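Local coordinates for protein chitin binding domain (Burkholderia pseudomallei, PDB 3UAM) that probably binds chitin and, as a member of the AA10 lytic polysaccharide monooxygenase family, may cleave polysaccharide chains oxidatively, at residues H21-T26 and S117-M122; P76-I81 and L144-F149; R127-W132 and Y157-Q162; P153-L158 and H181-P186. All coordinates share one frame; numbering follows the deposited sequence.

In the fold
Three of the four contacts follow the two sheets of a beta sandwich, the fold expected of this monooxygenase family. Interactions 1 and 4 both reach the three-stranded antiparallel sheet, their centres about 17 Å apart, whereas interaction 3 lies in the mixed sheet and shares Y157 and L158 with interaction 4. Aromatic side chains link the layers: the W118 NE1 of interaction 1 lies 3.0 Å from the Y131 OH of interaction 3, and that hydroxyl lies 2.7 Å from the H181 ND1 of interaction 4. Interaction 2 joins two loops about 22 Å, centre to centre, from interaction 1, across the middle of the chain; F149 touches W132 of interaction 3.

Interaction 1. Residues H21-T26 and S117-M122; sequences HGRVIT and SWSYSM
V24 and W118 meet on the buried face of an antiparallel strand pair, 21-26 with 117-121, that ends in a classic beta bulge. CG2 of V24 sits over the six-membered ring of W118, 3.5 Å from its centroid, in a CH-pi contact. V24 CG1 is anti to the backbone N (chi1 169°), and CG2, anti to the carbonyl carbon, is the branch that reaches the indole. Y120 lies on the same face beside G22, its ring edge near H21 O. The polar ends here bond beyond the pair, W118 NE1 to Y131 OH and Y120 OH to T179.

The other face, with H21 CB against S121 CB and with R23, S119, T26 and S117, is looser and watered. The R23 guanidinium lies with one face over S119 CB, and a water accepts from R23 NH1 at 2.8 Å while hydrogen-bonding S119 OG as well; N46 holds NH1 too. A second water bridges T26 OG1 and S117 OG. Paired backbone bonds join H21 to S121 and R23 to S119, and then I25 and T26 share one partner: I25 N donates to S117 O at 2.9 Å, and S117 N donates to T26 O, also at 2.9 Å, with an N-H...O angle of 169°.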
# COMPACT_ATOMS: atom_id res chain seq x y z
N HIS A 21 1.99 -8.20 -10.70
CA HIS A 21 2.93 -7.36 -9.98
C HIS A 21 2.40 -5.98 -9.87
O HIS A 21 1.76 -5.48 -10.80
CB HIS A 21 4.22 -7.26 -10.77
CG HIS A 21 5.13 -8.43 -10.60
ND1 HIS A 21 6.23 -8.59 -11.36
CD2 HIS A 21 5.09 -9.49 -9.71
CE1 HIS A 21 6.88 -9.70 -10.95
NE2 HIS A 21 6.17 -10.25 -9.94
N GLY A 22 2.69 -5.34 -8.74
CA GLY A 22 2.39 -3.93 -8.55
C GLY A 22 3.30 -3.35 -7.49
O GLY A 22 3.60 -4.03 -6.50
N ARG A 23 3.74 -2.10 -7.70
CA ARG A 23 4.55 -1.38 -6.70
C ARG A 23 4.44 0.14 -6.90
O ARG A 23 4.03 0.61 -7.96
CB ARG A 23 6.01 -1.81 -6.78
CG ARG A 23 6.71 -1.34 -8.04
CD ARG A 23 8.04 -2.02 -8.27
NE ARG A 23 8.64 -1.49 -9.48
CZ ARG A 23 8.24 -1.77 -10.73
NH1 ARG A 23 7.27 -2.65 -10.98
NH2 ARG A 23 8.86 -1.18 -11.74
N VAL A 24 4.80 0.89 -5.87
CA VAL A 24 4.95 2.34 -5.99
C VAL A 24 6.39 2.67 -6.34
O VAL A 24 7.32 2.50 -5.54
CB VAL A 24 4.52 3.05 -4.70
CG1 VAL A 24 4.92 4.52 -4.74
CG2 VAL A 24 3.01 2.89 -4.52
N ILE A 25 6.58 3.17 -7.56
CA ILE A 25 7.90 3.44 -8.06
C ILE A 25 8.38 4.84 -7.68
O ILE A 25 9.59 5.04 -7.58
CB ILE A 25 8.03 3.20 -9.59
CG1 ILE A 25 7.04 4.04 -10.41
CG2 ILE A 25 7.85 1.71 -9.89
CD1 ILE A 25 7.43 4.16 -11.88
N THR A 26 7.47 5.80 -7.52
CA THR A 26 7.86 7.14 -7.05
C THR A 26 6.73 7.78 -6.24
O THR A 26 5.55 7.59 -6.54
CB THR A 26 8.29 8.09 -8.18
OG1 THR A 26 7.38 7.97 -9.26
CG2 THR A 26 9.71 7.77 -8.74
N SER A 117 3.23 7.34 -8.20
CA SER A 117 3.14 6.51 -9.39
C SER A 117 3.24 5.03 -9.03
O SER A 117 4.22 4.59 -8.44
CB SER A 117 4.24 6.84 -10.40
OG SER A 117 4.08 8.14 -10.96
N TRP A 118 2.23 4.28 -9.43
CA TRP A 118 2.26 2.80 -9.45
C TRP A 118 2.65 2.26 -10.79
O TRP A 118 2.23 2.79 -11.82
CB TRP A 118 0.89 2.23 -9.17
CG TRP A 118 0.42 2.41 -7.76
CD1 TRP A 118 -0.20 3.53 -7.20
CD2 TRP A 118 0.45 1.42 -6.69
NE1 TRP A 118 -0.51 3.30 -5.89
CE2 TRP A 118 -0.13 2.05 -5.53
CE3 TRP A 118 0.92 0.11 -6.59
CZ2 TRP A 118 -0.25 1.38 -4.32
CZ3 TRP A 118 0.79 -0.55 -5.38
CH2 TRP A 118 0.22 0.08 -4.27
N SER A 119 3.47 1.20 -10.81
CA SER A 119 3.72 0.43 -12.02
C SER A 119 3.38 -1.02 -11.73
O SER A 119 3.25 -1.42 -10.58
CB SER A 119 5.16 0.55 -12.47
OG SER A 119 5.30 0.09 -13.81
N TYR A 120 3.24 -1.80 -12.81
CA TYR A 120 2.63 -3.11 -12.75
C TYR A 120 3.27 -4.03 -13.78
O TYR A 120 3.96 -3.60 -14.70
CB TYR A 120 1.12 -3.04 -13.08
CG TYR A 120 0.31 -2.02 -12.31
CD1 TYR A 120 -0.13 -2.27 -11.01
CD2 TYR A 120 -0.02 -0.80 -12.89
CE1 TYR A 120 -0.87 -1.35 -10.32
CE2 TYR A 120 -0.77 0.14 -12.20
CZ TYR A 120 -1.20 -0.14 -10.91
OH TYR A 120 -1.95 0.78 -10.24
N SER A 121 3.01 -5.31 -13.58
CA SER A 121 3.04 -6.26 -14.66
C SER A 121 1.72 -7.07 -14.59
O SER A 121 1.33 -7.52 -13.49
CB SER A 121 4.26 -7.15 -14.54
OG SER A 121 4.32 -8.01 -15.64
N MET A 122 1.02 -7.19 -15.72
CA MET A 122 -0.25 -7.92 -15.81
C MET A 122 -1.21 -7.43 -14.74
O MET A 122 -1.59 -8.20 -13.85
CB MET A 122 -0.04 -9.45 -15.67
CG MET A 122 1.08 -10.07 -16.49
SD MET A 122 0.78 -10.10 -18.26
CE MET A 122 2.42 -10.27 -18.99
O HOH W 1 -0.77 -6.99 -11.29
O HOH W 2 6.77 -2.37 -13.68
O HOH W 3 5.17 10.05 -8.87

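Interaction 2. Residues P76-I81 and L144-F149; sequences PRDGEI and LARAHF
R146 grips the loop 76-81 through D78 and P76. Its NH1 donates to D78 OD1 at 2.9 Å, the charged bond of the contact, and its own backbone N reaches the same oxygen at 2.9 Å. These two donors come to OD1 from opposite faces of the carboxylate plane, each well out of it. The guanidinium end also holds P76 O with both NH1 and NH2, the latter at 2.8 Å, and the carbonyl oxygen lies in the guanidinium plane. NH1 thus splits its two N-H bonds between this carbonyl and, on the side nearer CD, the carboxylate. Beside this cluster, G79 N donates to L144 O at 2.7 Å, and A145 CB rests against D78 CG at 3.6 Å.

The next shell sets these groups in place. A type II turn from R77 to E80 presents D78 and the N-H of G79 to the opposing loop. CD1 of I81 packs against that loop, 3.7 Å from L144 O, while its side chain also meets F54 and L195. On the other loop, H148 ND1 accepts from A145 N, and a water joins D78 OD2 to A147 N at the 3-10 segment 146-148. R146 extends from CG to NE, and beyond the pair its NE bonds to P55 O and its NH2 to A56 O.

With NE, NH1 and NH2 all engaged, the guanidinium is fixed in rotation. The adjoining carboxylate and several carbonyl oxygens would probably stabilise its positive charge, while two N-H donors on OD1 would likewise help keep D78 ionised.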
# COMPACT_ATOMS: atom_id res chain seq x y z
N PRO A 76 -2.75 -8.23 6.59
CA PRO A 76 -1.48 -8.40 7.30
C PRO A 76 -1.60 -8.03 8.78
O PRO A 76 -2.21 -7.02 9.11
CB PRO A 76 -0.55 -7.42 6.59
CG PRO A 76 -1.17 -7.21 5.25
CD PRO A 76 -2.64 -7.26 5.49
N ARG A 77 -1.07 -8.87 9.65
CA ARG A 77 -1.10 -8.56 11.07
C ARG A 77 -0.18 -7.38 11.40
O ARG A 77 0.68 -6.97 10.59
CB ARG A 77 -0.77 -9.78 11.94
CG ARG A 77 0.64 -10.37 11.87
CD ARG A 77 0.68 -11.54 12.85
NE ARG A 77 1.98 -12.19 13.02
CZ ARG A 77 2.92 -11.77 13.86
NH1 ARG A 77 2.73 -10.68 14.58
NH2 ARG A 77 4.07 -12.42 13.96
N ASP A 78 -0.41 -6.78 12.58
CA ASP A 78 0.45 -5.70 13.04
C ASP A 78 1.90 -6.22 13.06
O ASP A 78 2.17 -7.37 13.43
CB ASP A 78 0.06 -5.21 14.43
CG ASP A 78 -1.22 -4.34 14.43
OD1 ASP A 78 -1.67 -3.85 13.36
OD2 ASP A 78 -1.82 -4.19 15.53
N GLY A 79 2.81 -5.40 12.60
CA GLY A 79 4.21 -5.81 12.50
C GLY A 79 4.56 -6.54 11.22
O GLY A 79 5.73 -6.81 10.98
N GLU A 80 3.55 -6.87 10.39
CA GLU A 80 3.78 -7.46 9.07
C GLU A 80 3.10 -6.64 7.96
O GLU A 80 2.87 -7.12 6.85
CB GLU A 80 3.33 -8.91 9.05
CG GLU A 80 3.99 -9.71 10.15
CD GLU A 80 3.71 -11.20 10.11
OE1 GLU A 80 2.82 -11.67 9.37
OE2 GLU A 80 4.39 -11.91 10.85
N ILE A 81 2.79 -5.39 8.26
CA ILE A 81 2.13 -4.52 7.30
C ILE A 81 3.06 -4.17 6.15
O ILE A 81 2.65 -4.20 4.98
CB ILE A 81 1.61 -3.23 7.97
CG1 ILE A 81 0.48 -3.56 8.95
CG2 ILE A 81 1.09 -2.24 6.93
CD1 ILE A 81 0.21 -2.50 9.99
N LEU A 144 5.40 -1.40 12.55
CA LEU A 144 4.18 -0.71 12.12
C LEU A 144 2.97 -1.48 12.60
O LEU A 144 2.93 -2.70 12.50
CB LEU A 144 4.13 -0.59 10.60
CG LEU A 144 5.23 0.21 9.93
CD1 LEU A 144 5.08 0.19 8.42
CD2 LEU A 144 5.17 1.63 10.43
N ALA A 145 1.98 -0.75 13.10
CA ALA A 145 0.73 -1.33 13.64
C ALA A 145 -0.42 -0.40 13.31
O ALA A 145 -0.23 0.80 13.06
CB ALA A 145 0.83 -1.53 15.17
N ARG A 146 -1.63 -0.95 13.34
CA ARG A 146 -2.84 -0.22 13.00
C ARG A 146 -3.02 1.03 13.87
O ARG A 146 -3.45 2.07 13.38
CB ARG A 146 -4.05 -1.15 13.14
CG ARG A 146 -4.15 -2.12 11.98
CD ARG A 146 -4.94 -3.36 12.36
NE ARG A 146 -5.17 -4.21 11.22
CZ ARG A 146 -4.26 -4.98 10.62
NH1 ARG A 146 -2.99 -5.05 11.02
NH2 ARG A 146 -4.65 -5.72 9.61
N ALA A 147 -2.66 0.93 15.15
CA ALA A 147 -2.68 2.06 16.10
C ALA A 147 -1.82 3.27 15.71
O ALA A 147 -1.99 4.36 16.28
CB ALA A 147 -2.25 1.59 17.49
N HIS A 148 -0.88 3.08 14.77
CA HIS A 148 -0.01 4.15 14.30
C HIS A 148 -0.64 4.97 13.22
O HIS A 148 -0.17 6.07 12.97
CB HIS A 148 1.31 3.59 13.77
CG HIS A 148 2.10 2.84 14.80
ND1 HIS A 148 2.78 1.71 14.53
CD2 HIS A 148 2.27 3.10 16.16
CE1 HIS A 148 3.37 1.28 15.66
NE2 HIS A 148 3.07 2.14 16.65
N PHE A 149 -1.67 4.45 12.56
CA PHE A 149 -2.28 5.08 11.41
C PHE A 149 -3.63 5.76 11.73
O PHE A 149 -4.42 5.26 12.54
CB PHE A 149 -2.48 4.03 10.30
CG PHE A 149 -1.19 3.59 9.66
CD1 PHE A 149 -0.63 4.34 8.64
CD2 PHE A 149 -0.54 2.46 10.10
CE1 PHE A 149 0.54 3.95 8.04
CE2 PHE A 149 0.66 2.07 9.54
CZ PHE A 149 1.20 2.81 8.50
O HOH W 4 -2.36 -1.60 16.47

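Interaction 3. Residues R127-W132 and Y157-Q162; sequences RRWTYW and YLNTYQ
The guanidinium of R127 turns its edge to the chain at N159-Y161, with N159 O and Y161 O both close to its plane. NH1 donates to both oxygens, to N159 O at 2.9 Å from well above that carbonyl's plane, and NH2 joins it on Y161 O at 3.1 Å, a two-nitrogen grip on one atom. CG is anti to the backbone N (chi1 -176°), and bends at chi2 and chi3 swing the chain back toward residues 159-161; NE keeps a salt bridge to D69.

The indole of W129 has Y157 O near its plane at one edge, while N159 ND2 approaches CZ3 at 3.8 Å with its amide plane nearly perpendicular to the ring; that amide donates to T126 O. Elsewhere W129 stacks on W198. Y131 brings CE2 to the ring edge of Y157, 3.7 Å from CE1. L158 runs beside R128 in the same direction, its CD1 3.8 Å from NH2, an end that is salt-bridged to D65.

Three backbone bonds join the antiparallel segments. Y157 N meets W129 O at 2.8 Å, nearly straight at 176°, W129 N returns to Y157 O, and N159 N donates to R127 O.

Strand 126-133 thus pairs with strand 155-158 on one side and with strand 190-200 on its other, whereas L173 of helix 169-173 packs against R127, N159 and Y161.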
# COMPACT_ATOMS: atom_id res chain seq x y z
N ARG A 127 -10.43 -2.45 -7.48
CA ARG A 127 -11.54 -1.76 -6.83
C ARG A 127 -11.15 -0.37 -6.37
O ARG A 127 -11.89 0.57 -6.58
CB ARG A 127 -12.12 -2.56 -5.65
CG ARG A 127 -13.34 -1.93 -5.02
CD ARG A 127 -14.41 -1.56 -6.05
NE ARG A 127 -14.83 -2.71 -6.84
CZ ARG A 127 -15.47 -2.65 -8.00
NH1 ARG A 127 -15.74 -1.49 -8.57
NH2 ARG A 127 -15.79 -3.77 -8.65
N ARG A 128 -9.99 -0.24 -5.75
CA ARG A 128 -9.53 1.04 -5.23
C ARG A 128 -8.02 1.08 -4.95
O ARG A 128 -7.34 0.05 -4.93
CB ARG A 128 -10.31 1.40 -3.95
CG ARG A 128 -9.98 0.51 -2.76
CD ARG A 128 -10.70 0.89 -1.45
NE ARG A 128 -12.16 0.80 -1.55
CZ ARG A 128 -12.83 -0.35 -1.65
NH1 ARG A 128 -12.20 -1.51 -1.69
NH2 ARG A 128 -14.16 -0.32 -1.72
N TRP A 129 -7.52 2.30 -4.77
CA TRP A 129 -6.24 2.57 -4.17
C TRP A 129 -6.53 3.45 -2.99
O TRP A 129 -7.36 4.36 -3.08
CB TRP A 129 -5.35 3.36 -5.10
CG TRP A 129 -4.94 2.67 -6.36
CD1 TRP A 129 -3.73 2.03 -6.64
CD2 TRP A 129 -5.71 2.57 -7.58
NE1 TRP A 129 -3.71 1.57 -7.93
CE2 TRP A 129 -4.87 1.85 -8.55
CE3 TRP A 129 -6.97 3.01 -7.98
CZ2 TRP A 129 -5.29 1.59 -9.84
CZ3 TRP A 129 -7.39 2.73 -9.29
CH2 TRP A 129 -6.56 2.03 -10.19
N THR A 130 -5.85 3.20 -1.88
CA THR A 130 -6.07 3.91 -0.64
C THR A 130 -4.70 4.34 -0.11
O THR A 130 -3.71 3.60 -0.27
CB THR A 130 -6.74 3.03 0.41
OG1 THR A 130 -8.06 2.65 -0.03
CG2 THR A 130 -6.91 3.82 1.68
N TYR A 131 -4.65 5.53 0.48
CA TYR A 131 -3.43 6.06 1.07
C TYR A 131 -3.70 6.40 2.54
O TYR A 131 -4.56 7.18 2.85
CB TYR A 131 -2.94 7.28 0.30
CG TYR A 131 -2.65 6.93 -1.14
CD1 TYR A 131 -1.40 6.45 -1.51
CD2 TYR A 131 -3.63 7.04 -2.13
CE1 TYR A 131 -1.12 6.12 -2.82
CE2 TYR A 131 -3.35 6.72 -3.44
CZ TYR A 131 -2.08 6.24 -3.78
OH TYR A 131 -1.75 5.88 -5.07
N TRP A 132 -2.92 5.78 3.41
CA TRP A 132 -3.04 5.92 4.86
C TRP A 132 -1.81 6.60 5.41
O TRP A 132 -0.69 6.37 4.93
CB TRP A 132 -3.15 4.52 5.52
CG TRP A 132 -4.25 3.64 4.96
CD1 TRP A 132 -4.17 2.72 3.92
CD2 TRP A 132 -5.66 3.59 5.41
NE1 TRP A 132 -5.41 2.11 3.72
CE2 TRP A 132 -6.33 2.60 4.57
CE3 TRP A 132 -6.38 4.25 6.39
CZ2 TRP A 132 -7.68 2.33 4.71
CZ3 TRP A 132 -7.74 3.96 6.52
CH2 TRP A 132 -8.37 3.00 5.71
N TYR A 157 -9.02 6.45 -4.00
CA TYR A 157 -9.50 6.48 -5.38
C TYR A 157 -10.30 5.21 -5.64
O TYR A 157 -9.74 4.11 -5.69
CB TYR A 157 -8.32 6.56 -6.35
CG TYR A 157 -7.50 7.81 -6.23
CD1 TYR A 157 -6.46 7.89 -5.32
CD2 TYR A 157 -7.76 8.93 -7.05
CE1 TYR A 157 -5.69 9.03 -5.19
CE2 TYR A 157 -7.01 10.10 -6.92
CZ TYR A 157 -5.96 10.13 -5.99
OH TYR A 157 -5.18 11.24 -5.85
N LEU A 158 -11.61 5.37 -5.77
CA LEU A 158 -12.52 4.24 -5.90
C LEU A 158 -12.99 4.05 -7.34
O LEU A 158 -13.55 4.98 -7.92
CB LEU A 158 -13.74 4.47 -5.02
CG LEU A 158 -14.88 3.44 -5.08
CD1 LEU A 158 -14.43 2.05 -4.64
CD2 LEU A 158 -16.08 3.93 -4.27
N ASN A 159 -12.80 2.85 -7.89
CA ASN A 159 -13.41 2.48 -9.18
C ASN A 159 -14.84 2.06 -8.90
O ASN A 159 -15.08 1.31 -7.98
CB ASN A 159 -12.64 1.34 -9.88
CG ASN A 159 -11.35 1.82 -10.52
OD1 ASN A 159 -11.22 3.00 -10.84
ND2 ASN A 159 -10.40 0.89 -10.72
N THR A 160 -15.79 2.53 -9.69
CA THR A 160 -17.20 2.27 -9.42
C THR A 160 -17.81 1.16 -10.28
O THR A 160 -18.93 0.73 -10.02
CB THR A 160 -18.04 3.54 -9.64
OG1 THR A 160 -17.93 3.94 -11.02
CG2 THR A 160 -17.56 4.69 -8.69
N TYR A 161 -17.09 0.67 -11.28
CA TYR A 161 -17.72 -0.26 -12.23
C TYR A 161 -18.02 -1.61 -11.55
O TYR A 161 -17.13 -2.23 -10.95
CB TYR A 161 -16.88 -0.48 -13.47
CG TYR A 161 -17.59 -1.36 -14.47
CD1 TYR A 161 -18.55 -0.84 -15.32
CD2 TYR A 161 -17.34 -2.73 -14.52
CE1 TYR A 161 -19.24 -1.65 -16.20
CE2 TYR A 161 -18.01 -3.55 -15.39
CZ TYR A 161 -18.96 -3.02 -16.22
OH TYR A 161 -19.61 -3.86 -17.08
N GLN A 162 -19.27 -2.06 -11.65
CA GLN A 162 -19.72 -3.32 -11.02
C GLN A 162 -20.77 -4.00 -11.88
O GLN A 162 -21.52 -3.32 -12.55
CB GLN A 162 -20.33 -3.04 -9.64
CG GLN A 162 -19.42 -2.39 -8.62
CD GLN A 162 -20.16 -1.96 -7.35
OE1 GLN A 162 -20.88 -2.74 -6.75
NE2 GLN A 162 -19.95 -0.71 -6.93

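Interaction 4. Residues P153-L158 and H181-P186; sequences PLKVYL and HEFNLP
Y157 lies flat on the imidazole of H181, the two rings stacked face to face with centroids 3.6 Å apart and planes only 8° from parallel. Followed outward, the tyrosine tracks the histidine in reverse. CB starts 3.8 Å from H181 NE2, and CG comes nearer to the same nitrogen. CD1 lies over the imidazole centre, and CE1 approaches H181 CG at 3.4 Å. CZ has passed on to H181 CD2 and CB, the side chains sliding past each other in opposite directions. At the tip, OH arrives beside the backbone of E182 and hydrogen-bonds a water at 2.7 Å, which in turn accepts from E182 N. The same hydroxyl lies in the plane of the F183 ring, at its edge, 3.8 Å from CD2. H181 is itself held by a hydrogen bond between ND1 and Y131 OH, which helps fix the rotation of the imidazole in the stack.

Further along, K155 CB lies over one face of the F183 phenyl ring, and L154 CD2 meets F183 CE1 at 3.6 Å. The other branch of L154 touches the ring of P186, CD1 to CD at 3.9 Å, closing the apolar end of the contact.

The backbones stay well apart, with the axes of the short strands 155-158 and 181-184 9.1 Å from each other, so the contact is made mostly by side chains. A classic bulge sets both L154 and K155 opposite Y131. Such packing between strands of two facing sheets is characteristic of a beta sandwich core.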
# COMPACT_ATOMS: atom_id res chain seq x y z
N PRO A 153 -8.58 7.42 5.84
CA PRO A 153 -7.50 7.47 4.86
C PRO A 153 -7.20 8.91 4.46
O PRO A 153 -8.07 9.77 4.49
CB PRO A 153 -8.04 6.65 3.68
CG PRO A 153 -9.52 6.52 3.90
CD PRO A 153 -9.78 6.73 5.36
N LEU A 154 -5.94 9.17 4.13
CA LEU A 154 -5.56 10.46 3.58
C LEU A 154 -6.25 10.67 2.23
O LEU A 154 -6.77 11.74 1.96
CB LEU A 154 -4.03 10.55 3.43
CG LEU A 154 -3.49 11.82 2.77
CD1 LEU A 154 -3.93 13.07 3.57
CD2 LEU A 154 -1.98 11.70 2.66
N LYS A 155 -6.30 9.62 1.41
CA LYS A 155 -6.94 9.71 0.11
C LYS A 155 -7.39 8.33 -0.39
O LYS A 155 -6.73 7.32 -0.14
CB LYS A 155 -5.99 10.35 -0.90
CG LYS A 155 -6.60 10.60 -2.27
CD LYS A 155 -7.19 11.98 -2.36
CE LYS A 155 -7.77 12.21 -3.73
NZ LYS A 155 -8.43 13.54 -3.63
N VAL A 156 -8.54 8.30 -1.06
CA VAL A 156 -9.05 7.07 -1.64
C VAL A 156 -9.37 7.37 -3.10
O VAL A 156 -9.94 8.42 -3.40
CB VAL A 156 -10.34 6.60 -0.92
CG1 VAL A 156 -10.85 5.31 -1.53
CG2 VAL A 156 -10.11 6.42 0.59
N TYR A 157 -9.02 6.45 -4.00
CA TYR A 157 -9.50 6.48 -5.38
C TYR A 157 -10.30 5.21 -5.64
O TYR A 157 -9.74 4.11 -5.69
CB TYR A 157 -8.32 6.56 -6.35
CG TYR A 157 -7.50 7.81 -6.23
CD1 TYR A 157 -6.46 7.89 -5.32
CD2 TYR A 157 -7.76 8.93 -7.05
CE1 TYR A 157 -5.69 9.03 -5.19
CE2 TYR A 157 -7.01 10.10 -6.92
CZ TYR A 157 -5.96 10.13 -5.99
OH TYR A 157 -5.18 11.24 -5.85
N LEU A 158 -11.61 5.37 -5.77
CA LEU A 158 -12.52 4.24 -5.90
C LEU A 158 -12.99 4.05 -7.34
O LEU A 158 -13.55 4.98 -7.92
CB LEU A 158 -13.74 4.47 -5.02
CG LEU A 158 -14.88 3.44 -5.08
CD1 LEU A 158 -14.43 2.05 -4.64
CD2 LEU A 158 -16.08 3.93 -4.27
N HIS A 181 -1.40 9.26 -9.10
CA HIS A 181 -2.28 9.93 -8.15
C HIS A 181 -1.59 11.13 -7.61
O HIS A 181 -0.36 11.11 -7.49
CB HIS A 181 -2.66 8.99 -7.03
CG HIS A 181 -3.55 7.84 -7.48
ND1 HIS A 181 -3.42 6.59 -7.00
CD2 HIS A 181 -4.62 7.82 -8.38
CE1 HIS A 181 -4.37 5.81 -7.56
NE2 HIS A 181 -5.09 6.55 -8.41
N GLU A 182 -2.34 12.16 -7.26
CA GLU A 182 -1.75 13.37 -6.67
C GLU A 182 -2.64 13.89 -5.56
O GLU A 182 -3.85 14.01 -5.73
CB GLU A 182 -1.55 14.48 -7.73
CG GLU A 182 -0.83 15.72 -7.19
CD GLU A 182 -0.24 16.60 -8.29
OE1 GLU A 182 -0.96 16.85 -9.28
OE2 GLU A 182 0.95 17.02 -8.19
N PHE A 183 -2.03 14.22 -4.44
CA PHE A 183 -2.75 14.84 -3.33
C PHE A 183 -1.81 15.65 -2.45
O PHE A 183 -0.59 15.60 -2.63
CB PHE A 183 -3.46 13.76 -2.50
CG PHE A 183 -2.61 12.55 -2.19
CD1 PHE A 183 -1.74 12.56 -1.13
CD2 PHE A 183 -2.74 11.38 -2.94
CE1 PHE A 183 -0.98 11.43 -0.83
CE2 PHE A 183 -1.98 10.26 -2.66
CZ PHE A 183 -1.10 10.28 -1.60
N ASN A 184 -2.37 16.38 -1.50
CA ASN A 184 -1.56 17.18 -0.60
C ASN A 184 -1.30 16.41 0.66
O ASN A 184 -2.23 15.86 1.25
CB ASN A 184 -2.25 18.48 -0.27
CG ASN A 184 -2.39 19.37 -1.47
OD1 ASN A 184 -3.41 19.35 -2.14
ND2 ASN A 184 -1.33 20.12 -1.79
N LEU A 185 -0.04 16.40 1.09
CA LEU A 185 0.29 15.82 2.38
C LEU A 185 -0.30 16.68 3.49
O LEU A 185 -0.35 17.91 3.36
CB LEU A 185 1.82 15.70 2.56
CG LEU A 185 2.58 14.76 1.63
CD1 LEU A 185 4.09 14.83 1.87
CD2 LEU A 185 2.06 13.34 1.79
N PRO A 186 -0.71 16.06 4.61
CA PRO A 186 -1.23 16.84 5.74
C PRO A 186 -0.10 17.49 6.54
O PRO A 186 1.06 17.42 6.15
CB PRO A 186 -1.96 15.78 6.56
CG PRO A 186 -1.19 14.53 6.31
CD PRO A 186 -0.63 14.63 4.92
O HOH W 5 -5.07 12.42 -8.23